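Long-range contacts in RNA-binding protein (Porphyromonas gingivalis W83, PDB 7JLY), which probably binds RNA through a single RNA recognition motif, a domain in which two helices pack on one antiparallel sheet, and also binds calcium: residues Leu22-Tyr26 and Arg59-Leu64; Gly8-Val14 and Phe69-Leu74; Val14-Thr20 and Ser31-Ile35. All coordinates share one frame. Numbering follows the deposited sequence.

Overall arrangement
From the N terminus, strand 3-8 runs into the loop 8-14, which leads to helix 16-23. Interaction 2 joins that loop to the hairpin turn 69-74 far along the chain, closing a long loop in which interactions 1 and 3 are both nested. Interaction 3 sets the start of helix 16-23 against strand 29-36, an edge of the sheet; interaction 1 sets the end of the same helix and the turn after it against helix 54-64. These two cross, their segments alternating in sequence. V14 belongs to both interactions 2 and 3, L10 packs on L19 between them, and L22 touches F69 and L74, tying interaction 1 to interaction 2.

Interaction 1: residues Leu22-Tyr26 and Arg59-Leu64; sequences LLQQY and RAIEEL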
loop_
_atom_site.group_PDB
_atom_site.type_symbol
_atom_site.label_atom_id
_atom_site.label_comp_id
_atom_site.label_asym_id
_atom_site.label_seq_id
_atom_site.Cartn_x
_atom_site.Cartn_y
_atom_site.Cartn_z
ATOM N N LEU A 22 -1.945 -8.136 0.845
ATOM C CA LEU A 22 -2.550 -7.496 1.999
ATOM C C LEU A 22 -3.880 -6.833 1.653
ATOM O O LEU A 22 -4.899 -7.065 2.312
ATOM C CB LEU A 22 -1.583 -6.459 2.585
ATOM C CG LEU A 22 -2.024 -5.777 3.883
ATOM C CD1 LEU A 22 -2.187 -6.806 4.985
ATOM C CD2 LEU A 22 -1.026 -4.685 4.287
ATOM N N LEU A 23 -3.865 -5.997 0.616
ATOM C CA LEU A 23 -5.020 -5.158 0.302
ATOM C C LEU A 23 -6.105 -5.916 -0.467
ATOM O O LEU A 23 -7.286 -5.588 -0.348
ATOM C CB LEU A 23 -4.579 -3.911 -0.488
ATOM C CG LEU A 23 -4.081 -2.718 0.355
ATOM C CD1 LEU A 23 -5.167 -2.250 1.295
ATOM C CD2 LEU A 23 -2.801 -3.031 1.145
ATOM N N GLN A 24 -5.731 -6.942 -1.226
ATOM C CA GLN A 24 -6.733 -7.616 -2.055
ATOM C C GLN A 24 -7.713 -8.422 -1.191
ATOM O O GLN A 24 -8.755 -8.872 -1.672
ATOM C CB GLN A 24 -6.071 -8.522 -3.101
ATOM C CG GLN A 24 -5.586 -9.845 -2.561
ATOM C CD GLN A 24 -4.877 -10.687 -3.617
ATOM O OE1 GLN A 24 -4.847 -10.329 -4.794
ATOM N NE2 GLN A 24 -4.309 -11.810 -3.192
ATOM N N GLN A 25 -7.378 -8.592 0.084
ATOM C CA GLN A 25 -8.288 -9.214 1.040
ATOM C C GLN A 25 -9.591 -8.435 1.209
ATOM O O GLN A 25 -10.598 -9.020 1.602
ATOM C CB GLN A 25 -7.617 -9.351 2.409
ATOM C CG GLN A 25 -6.407 -10.301 2.449
ATOM C CD GLN A 25 -5.752 -10.328 3.823
ATOM O OE1 GLN A 25 -5.713 -11.364 4.483
ATOM N NE2 GLN A 25 -5.245 -9.183 4.264
ATOM N N TYR A 26 -9.563 -7.129 0.920
ATOM C CA TYR A 26 -10.698 -6.237 1.177
ATOM C C TYR A 26 -11.483 -5.875 -0.073
ATOM O O TYR A 26 -12.563 -5.325 0.040
ATOM C CB TYR A 26 -10.210 -4.952 1.874
ATOM C CG TYR A 26 -9.444 -5.322 3.118
ATOM C CD1 TYR A 26 -10.115 -5.722 4.273
ATOM C CD2 TYR A 26 -8.061 -5.357 3.114
ATOM C CE1 TYR A 26 -9.417 -6.104 5.398
ATOM C CE2 TYR A 26 -7.350 -5.742 4.237
ATOM C CZ TYR A 26 -8.036 -6.114 5.374
ATOM O OH TYR A 26 -7.321 -6.509 6.492
ATOM N N ARG A 59 -12.568 0.701 3.907
ATOM C CA ARG A 59 -12.650 -0.413 4.851
ATOM C C ARG A 59 -11.254 -0.955 5.156
ATOM O O ARG A 59 -10.926 -1.246 6.309
ATOM C CB ARG A 59 -13.541 -1.523 4.293
ATOM C CG ARG A 59 -13.379 -2.851 5.001
ATOM C CD ARG A 59 -14.151 -3.942 4.273
ATOM N NE ARG A 59 -15.592 -3.717 4.366
ATOM C CZ ARG A 59 -16.325 -4.133 5.394
ATOM N NH1 ARG A 59 -15.740 -4.787 6.396
ATOM N NH2 ARG A 59 -17.630 -3.905 5.422
ATOM N N ALA A 60 -10.424 -1.089 4.121
ATOM C CA ALA A 60 -9.073 -1.617 4.325
ATOM C C ALA A 60 -8.277 -0.685 5.229
ATOM O O ALA A 60 -7.592 -1.128 6.145
ATOM C CB ALA A 60 -8.353 -1.818 2.996
ATOM N N ILE A 61 -8.384 0.618 4.983
ATOM C CA ILE A 61 -7.662 1.582 5.801
ATOM C C ILE A 61 -8.117 1.508 7.265
ATOM O O ILE A 61 -7.301 1.551 8.184
ATOM C CB ILE A 61 -7.848 3.012 5.242
ATOM C CG1 ILE A 61 -7.061 3.162 3.939
ATOM C CG2 ILE A 61 -7.429 4.070 6.279
ATOM C CD1 ILE A 61 -7.564 4.273 3.040
ATOM N N GLU A 62 -9.417 1.362 7.475
ATOM C CA GLU A 62 -9.975 1.342 8.827
ATOM C C GLU A 62 -9.521 0.096 9.592
ATOM O O GLU A 62 -9.219 0.155 10.788
ATOM C CB GLU A 62 -11.505 1.398 8.767
ATOM C CG GLU A 62 -12.213 1.262 10.116
ATOM C CD GLU A 62 -12.139 2.528 10.953
ATOM O OE1 GLU A 62 -11.704 3.580 10.421
ATOM O OE2 GLU A 62 -12.510 2.471 12.149
ATOM N N GLU A 63 -9.467 -1.031 8.897
ATOM C CA GLU A 63 -9.032 -2.268 9.539
ATOM C C GLU A 63 -7.529 -2.247 9.791
ATOM O O GLU A 63 -7.054 -2.607 10.876
ATOM C CB GLU A 63 -9.408 -3.492 8.686
ATOM C CG GLU A 63 -8.761 -4.784 9.197
ATOM C CD GLU A 63 -9.473 -6.033 8.732
ATOM O OE1 GLU A 63 -10.702 -5.960 8.480
ATOM O OE2 GLU A 63 -8.802 -7.082 8.629
ATOM N N LEU A 64 -6.773 -1.816 8.790
ATOM C CA LEU A 64 -5.321 -1.947 8.854
ATOM C C LEU A 64 -4.655 -0.886 9.715
ATOM O O LEU A 64 -3.500 -1.066 10.115
ATOM C CB LEU A 64 -4.720 -1.923 7.452
ATOM C CG LEU A 64 -5.017 -3.151 6.586
ATOM C CD1 LEU A 64 -4.500 -2.924 5.180
ATOM C CD2 LEU A 64 -4.380 -4.410 7.175
#
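A helix and the turn that follows it pack against a second helix: in this RNA recognition motif fold, the last residues of helix 16-23 and the turn through Y26 meet the C-terminal half of helix 54-64. Y26 is the centre. With chi1 near -55° (m), its ring lies along helix 54-64, and the CA of A60 sits over one face, 4.1 Å from the ring centroid and 19° off the normal, a CH-pi contact; A60 CB also reaches Y26 CD2 at 3.6 Å. At the far end of the ring, Y26 OH donates a hydrogen bond to E63 OE2 (2.7 Å), one helical turn beyond R59, whose CG approaches Y26 CD1 at 4.4 Å. Beside this, the leucines make an apolar patch: L23 CD1 lies 3.6 Å from A60 CB and 4.0 Å from L64 CD1, while L22 CD1 meets L64 CD2 at 3.9 Å. The turn is held by Y26 N bonding to L23 O (3.0 Å) and by Q25 NE2 bonding to L22 O (2.9 Å). L23 continues inward onto I5, V29, V49 and M51, and Y26 also touches M51, so the seam between the helices closes over strands 3-8, 29-36 and 46-51.

Interaction 2: residues Gly8-Val14 and Phe69-Leu74; sequences GNLNYRV and FQGRKL
Two asparagines and an arginine join the loop after the first strand of the RNA recognition motif fold to the hairpin leading into its last strand. R72 (chi1 m, chi2 t, chi3 p) donates from NH2 (2.9 Å) and NE (3.1 Å) to N9 OD1, at the guanidinium edge, while N9 ND2 donates to K73 O (2.8 Å); chi1 of N9 is t and its backbone left-handed (55/36). N11, also t, sends ND2 to Q70 O (2.9 Å) and takes R13 N on OD1 (2.9 Å), an Asx turn within the type I turn N11-V14, which V14 N closes on N11 O (2.8 Å). Opposite, F69-R72 form a type I' turn, with Q70 (45/47) and G71 (84/2) at positive phi, R72 N to F69 O 3.1 Å and F69 N to R72 O 2.9 Å. CA atoms pair N9 with L74 (5.9 Å) and N11 with Q70 (6.2 Å). Water 1 links N9 O to R72 O (2.9 Å each). Farther in, L10 CD2 meets L74 CD2 (4.0 Å), and V14 CG2 lies 3.7 Å from F69 CE2; both L10 and V14 pack on L19. Water 3 accepts from N11 N (2.9 Å) and donates to F69 O (2.7 Å).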
loop_
_atom_site.group_PDB
_atom_site.type_symbol
_atom_site.label_atom_id
_atom_site.label_comp_id
_atom_site.label_asym_id
_atom_site.label_seq_id
_atom_site.Cartn_x
_atom_site.Cartn_y
_atom_site.Cartn_z
ATOM N N GLY A 8 3.111 3.026 4.004
ATOM C CA GLY A 8 4.446 3.484 4.363
ATOM C C GLY A 8 4.950 2.907 5.673
ATOM O O GLY A 8 4.262 2.090 6.285
ATOM N N ASN A 9 6.148 3.338 6.085
ATOM C CA ASN A 9 6.878 2.737 7.208
ATOM C C ASN A 9 7.069 1.227 7.022
ATOM O O ASN A 9 7.037 0.448 7.987
ATOM C CB ASN A 9 6.174 3.008 8.534
ATOM C CG ASN A 9 7.079 2.765 9.709
ATOM O OD1 ASN A 9 8.273 2.997 9.610
ATOM N ND2 ASN A 9 6.535 2.231 10.801
ATOM N N LEU A 10 7.271 0.816 5.775
ATOM C CA LEU A 10 7.343 -0.604 5.436
ATOM C C LEU A 10 8.703 -1.210 5.729
ATOM O O LEU A 10 9.728 -0.589 5.473
ATOM C CB LEU A 10 7.020 -0.808 3.950
ATOM C CG LEU A 10 5.605 -0.445 3.499
ATOM C CD1 LEU A 10 5.488 -0.554 1.979
ATOM C CD2 LEU A 10 4.591 -1.371 4.174
ATOM N N ASN A 11 8.704 -2.415 6.288
ATOM C CA ASN A 11 9.873 -3.290 6.253
ATOM C C ASN A 11 10.440 -3.257 4.828
ATOM O O ASN A 11 9.691 -3.396 3.859
ATOM C CB ASN A 11 9.464 -4.714 6.673
ATOM C CG ASN A 11 10.652 -5.667 6.836
ATOM O OD1 ASN A 11 11.628 -5.629 6.074
ATOM N ND2 ASN A 11 10.557 -6.544 7.830
ATOM N N TYR A 12 11.743 -3.040 4.683
ATOM C CA TYR A 12 12.308 -2.888 3.340
ATOM C C TYR A 12 12.206 -4.170 2.511
ATOM O O TYR A 12 12.414 -4.145 1.297
ATOM C CB TYR A 12 13.762 -2.423 3.421
ATOM C CG TYR A 12 13.917 -1.007 3.923
ATOM C CD1 TYR A 12 13.336 0.063 3.241
ATOM C CD2 TYR A 12 14.644 -0.734 5.065
ATOM C CE1 TYR A 12 13.477 1.356 3.692
ATOM C CE2 TYR A 12 14.791 0.554 5.521
ATOM C CZ TYR A 12 14.210 1.598 4.834
ATOM O OH TYR A 12 14.360 2.896 5.296
ATOM N N ARG A 13 11.871 -5.283 3.161
ATOM C CA ARG A 13 11.637 -6.539 2.461
ATOM C C ARG A 13 10.234 -6.615 1.849
ATOM O O ARG A 13 9.944 -7.527 1.076
ATOM C CB ARG A 13 11.833 -7.731 3.404
ATOM C CG ARG A 13 13.260 -7.909 3.897
ATOM C CD ARG A 13 13.380 -9.137 4.810
ATOM N NE ARG A 13 13.342 -10.393 4.064
ATOM C CZ ARG A 13 12.263 -11.158 3.930
ATOM N NH1 ARG A 13 11.114 -10.801 4.485
ATOM N NH2 ARG A 13 12.330 -12.281 3.229
ATOM N N VAL A 14 9.359 -5.679 2.199
ATOM C CA VAL A 14 7.996 -5.726 1.649
ATOM C C VAL A 14 7.988 -5.475 0.135
ATOM O O VAL A 14 8.481 -4.451 -0.342
ATOM C CB VAL A 14 7.073 -4.711 2.339
ATOM C CG1 VAL A 14 5.774 -4.576 1.569
ATOM C CG2 VAL A 14 6.788 -5.158 3.766
ATOM N N PHE A 69 2.918 -4.846 10.443
ATOM C CA PHE A 69 3.031 -5.695 9.271
ATOM C C PHE A 69 4.527 -5.955 9.064
ATOM O O PHE A 69 5.307 -5.006 8.955
ATOM C CB PHE A 69 2.388 -5.003 8.055
ATOM C CG PHE A 69 2.458 -5.792 6.777
ATOM C CD1 PHE A 69 1.778 -6.994 6.644
ATOM C CD2 PHE A 69 3.163 -5.302 5.686
ATOM C CE1 PHE A 69 1.821 -7.711 5.460
ATOM C CE2 PHE A 69 3.215 -6.019 4.494
ATOM C CZ PHE A 69 2.547 -7.224 4.383
ATOM N N GLN A 70 4.922 -7.228 9.037
ATOM C CA GLN A 70 6.335 -7.608 8.945
ATOM C C GLN A 70 7.196 -6.765 9.901
ATOM O O GLN A 70 8.238 -6.217 9.519
ATOM C CB GLN A 70 6.825 -7.496 7.488
ATOM C CG GLN A 70 6.079 -8.462 6.539
ATOM C CD GLN A 70 6.702 -8.570 5.150
ATOM O OE1 GLN A 70 7.890 -8.298 4.957
ATOM N NE2 GLN A 70 5.896 -8.976 4.172
ATOM N N GLY A 71 6.721 -6.646 11.139
ATOM C CA GLY A 71 7.486 -6.036 12.214
ATOM C C GLY A 71 7.438 -4.525 12.329
ATOM O O GLY A 71 8.085 -3.956 13.210
ATOM N N ARG A 72 6.674 -3.855 11.470
ATOM C CA ARG A 72 6.606 -2.392 11.565
ATOM C C ARG A 72 5.168 -1.869 11.496
ATOM O O ARG A 72 4.348 -2.375 10.739
ATOM C CB ARG A 72 7.439 -1.725 10.468
ATOM C CG ARG A 72 8.929 -2.051 10.515
ATOM C CD ARG A 72 9.752 -1.082 9.679
ATOM N NE ARG A 72 9.641 0.289 10.175
ATOM C CZ ARG A 72 10.379 0.795 11.159
ATOM N NH1 ARG A 72 11.311 0.051 11.746
ATOM N NH2 ARG A 72 10.193 2.051 11.552
ATOM N N LYS A 73 4.883 -0.845 12.288
ATOM C CA LYS A 73 3.551 -0.260 12.308
ATOM C C LYS A 73 3.212 0.383 10.959
ATOM O O LYS A 73 3.913 1.285 10.496
ATOM C CB LYS A 73 3.445 0.775 13.434
ATOM C CG LYS A 73 2.065 1.405 13.548
ATOM C CD LYS A 73 1.866 2.080 14.901
ATOM C CE LYS A 73 2.766 3.289 15.054
ATOM N NZ LYS A 73 2.501 3.963 16.366
ATOM N N LEU A 74 2.155 -0.101 10.313
ATOM C CA LEU A 74 1.758 0.444 9.019
ATOM C C LEU A 74 1.414 1.921 9.047
ATOM O O LEU A 74 0.804 2.428 10.001
ATOM C CB LEU A 74 0.543 -0.311 8.469
ATOM C CG LEU A 74 0.777 -1.721 7.947
ATOM C CD1 LEU A 74 -0.557 -2.433 7.809
ATOM C CD2 LEU A 74 1.486 -1.672 6.600
HETATM O O HOH W 1 4.716 -1.312 8.063
HETATM O O HOH W 2 6.828 0.517 13.733
HETATM O O HOH W 3 6.126 -3.480 6.883
#

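Interaction 3: residues Val14-Thr20 and Ser31-Ile35; sequences VREEDLT and SARVI
The first helix of the RNA recognition motif fold here packs on edge strand 29-36, the strand that follows it, in a helix-on-sheet contact. Helix 16-20 and strand 31-35 run at 135° between their N-to-C directions, axes 7.5 Å apart at closest, with the CA atoms of E16 and A32 5.7 Å apart. R15 is the N-cap residue; its NE and backbone N bond to D18 OD2 (3.0 and 2.8 Å). Along the extended strand, A32 points toward the helix, and its CB packs 3.2 Å from T20 OG1; that hydroxyl donates to E16 O (3.2 Å) within the helix. R33 turns CB away, but its CA lies 3.4 Å from E16 OE2. V34 faces the helix again: CG2 meets L19 CD1 and V14 O, both at 3.9 Å, and E16 CG at 3.7 Å. E16, with chi1 m and chi2 t, reaches across to the strand, where its OE2 accepts from V34 N (3.1 Å), and water 4 donates to E16 OE2 and to V34 O, each at 2.8 Å.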
loop_
_atom_site.group_PDB
_atom_site.type_symbol
_atom_site.label_atom_id
_atom_site.label_comp_id
_atom_site.label_asym_id
_atom_site.label_seq_id
_atom_site.Cartn_x
_atom_site.Cartn_y
_atom_site.Cartn_z
ATOM N N VAL A 14 9.359 -5.679 2.199
ATOM C CA VAL A 14 7.996 -5.726 1.649
ATOM C C VAL A 14 7.988 -5.475 0.135
ATOM O O VAL A 14 8.481 -4.451 -0.342
ATOM C CB VAL A 14 7.073 -4.711 2.339
ATOM C CG1 VAL A 14 5.774 -4.576 1.569
ATOM C CG2 VAL A 14 6.788 -5.158 3.766
ATOM N N ARG A 15 7.440 -6.438 -0.610
ATOM C CA ARG A 15 7.367 -6.376 -2.073
ATOM C C ARG A 15 6.005 -5.903 -2.548
ATOM O O ARG A 15 5.053 -5.881 -1.780
ATOM C CB ARG A 15 7.634 -7.752 -2.676
ATOM C CG ARG A 15 8.987 -8.320 -2.317
ATOM C CD ARG A 15 9.014 -9.826 -2.536
ATOM N NE ARG A 15 8.028 -10.527 -1.716
ATOM C CZ ARG A 15 7.854 -11.843 -1.743
ATOM N NH1 ARG A 15 8.597 -12.582 -2.555
ATOM N NH2 ARG A 15 6.943 -12.423 -0.970
ATOM N N GLU A 16 5.909 -5.557 -3.829
ATOM C CA GLU A 16 4.607 -5.236 -4.406
ATOM C C GLU A 16 3.608 -6.381 -4.228
ATOM O O GLU A 16 2.424 -6.142 -3.967
ATOM C CB GLU A 16 4.762 -4.872 -5.883
ATOM C CG GLU A 16 5.404 -3.489 -6.042
ATOM C CD GLU A 16 5.746 -3.151 -7.472
ATOM O OE1 GLU A 16 5.378 -3.939 -8.365
ATOM O OE2 GLU A 16 6.382 -2.097 -7.693
ATOM N N GLU A 17 4.062 -7.629 -4.346
ATOM C CA GLU A 17 3.106 -8.728 -4.237
ATOM C C GLU A 17 2.605 -8.866 -2.803
ATOM O O GLU A 17 1.484 -9.292 -2.575
ATOM C CB GLU A 17 3.702 -10.045 -4.737
ATOM C CG GLU A 17 4.633 -10.729 -3.775
ATOM C CD GLU A 17 4.797 -12.198 -4.104
ATOM O OE1 GLU A 17 4.094 -13.026 -3.488
ATOM O OE2 GLU A 17 5.620 -12.518 -4.987
ATOM N N ASP A 18 3.424 -8.467 -1.832
ATOM C CA ASP A 18 2.997 -8.454 -0.441
ATOM C C ASP A 18 1.939 -7.377 -0.186
ATOM O O ASP A 18 1.020 -7.586 0.613
ATOM C CB ASP A 18 4.203 -8.239 0.475
ATOM C CG ASP A 18 5.280 -9.296 0.270
ATOM O OD1 ASP A 18 4.912 -10.471 0.093
ATOM O OD2 ASP A 18 6.485 -8.955 0.278
ATOM N N LEU A 19 2.073 -6.224 -0.845
ATOM C CA LEU A 19 1.076 -5.163 -0.716
ATOM C C LEU A 19 -0.233 -5.581 -1.354
ATOM O O LEU A 19 -1.296 -5.370 -0.792
ATOM C CB LEU A 19 1.564 -3.863 -1.346
ATOM C CG LEU A 19 2.736 -3.206 -0.620
ATOM C CD1 LEU A 19 3.052 -1.887 -1.278
ATOM C CD2 LEU A 19 2.396 -2.992 0.857
ATOM N N THR A 20 -0.150 -6.183 -2.536
ATOM C CA THR A 20 -1.346 -6.685 -3.185
ATOM C C THR A 20 -1.990 -7.750 -2.316
ATOM O O THR A 20 -3.206 -7.758 -2.145
ATOM C CB THR A 20 -1.042 -7.271 -4.570
ATOM O OG1 THR A 20 -0.469 -6.250 -5.406
ATOM C CG2 THR A 20 -2.320 -7.793 -5.209
ATOM N N SER A 31 -3.615 -1.911 -8.994
ATOM C CA SER A 31 -2.252 -1.435 -9.117
ATOM C C SER A 31 -1.536 -1.543 -7.782
ATOM O O SER A 31 -2.132 -1.302 -6.737
ATOM C CB SER A 31 -2.245 0.021 -9.610
ATOM O OG SER A 31 -0.925 0.495 -9.754
ATOM N N ALA A 32 -0.257 -1.905 -7.820
ATOM C CA ALA A 32 0.559 -1.906 -6.615
ATOM C C ALA A 32 1.985 -1.532 -6.999
ATOM O O ALA A 32 2.559 -2.097 -7.940
ATOM C CB ALA A 32 0.517 -3.269 -5.919
ATOM N N ARG A 33 2.541 -0.550 -6.296
ATOM C CA ARG A 33 3.865 -0.034 -6.628
ATOM C C ARG A 33 4.640 0.206 -5.344
ATOM O O ARG A 33 4.120 0.835 -4.430
ATOM C CB ARG A 33 3.766 1.278 -7.418
ATOM C CG ARG A 33 2.883 1.228 -8.651
ATOM C CD ARG A 33 2.898 2.557 -9.399
ATOM N NE ARG A 33 2.074 3.586 -8.766
ATOM C CZ ARG A 33 2.487 4.827 -8.503
ATOM N NH1 ARG A 33 3.725 5.203 -8.810
ATOM N NH2 ARG A 33 1.660 5.695 -7.930
ATOM N N VAL A 34 5.866 -0.307 -5.266
ATOM C CA VAL A 34 6.780 0.091 -4.201
ATOM C C VAL A 34 7.741 1.100 -4.790
ATOM O O VAL A 34 8.324 0.858 -5.848
ATOM C CB VAL A 34 7.567 -1.092 -3.617
ATOM C CG1 VAL A 34 8.683 -0.580 -2.701
ATOM C CG2 VAL A 34 6.634 -2.050 -2.852
ATOM N N ILE A 35 7.878 2.252 -4.143
ATOM C CA ILE A 35 8.764 3.297 -4.653
ATOM C C ILE A 35 10.190 2.937 -4.284
ATOM O O ILE A 35 10.457 2.563 -3.141
ATOM C CB ILE A 35 8.421 4.685 -4.084
ATOM C CG1 ILE A 35 6.953 5.030 -4.348
ATOM C CG2 ILE A 35 9.355 5.750 -4.667
ATOM C CD1 ILE A 35 6.556 4.927 -5.812
HETATM O O HOH W 4 9.014 -1.612 -6.946
#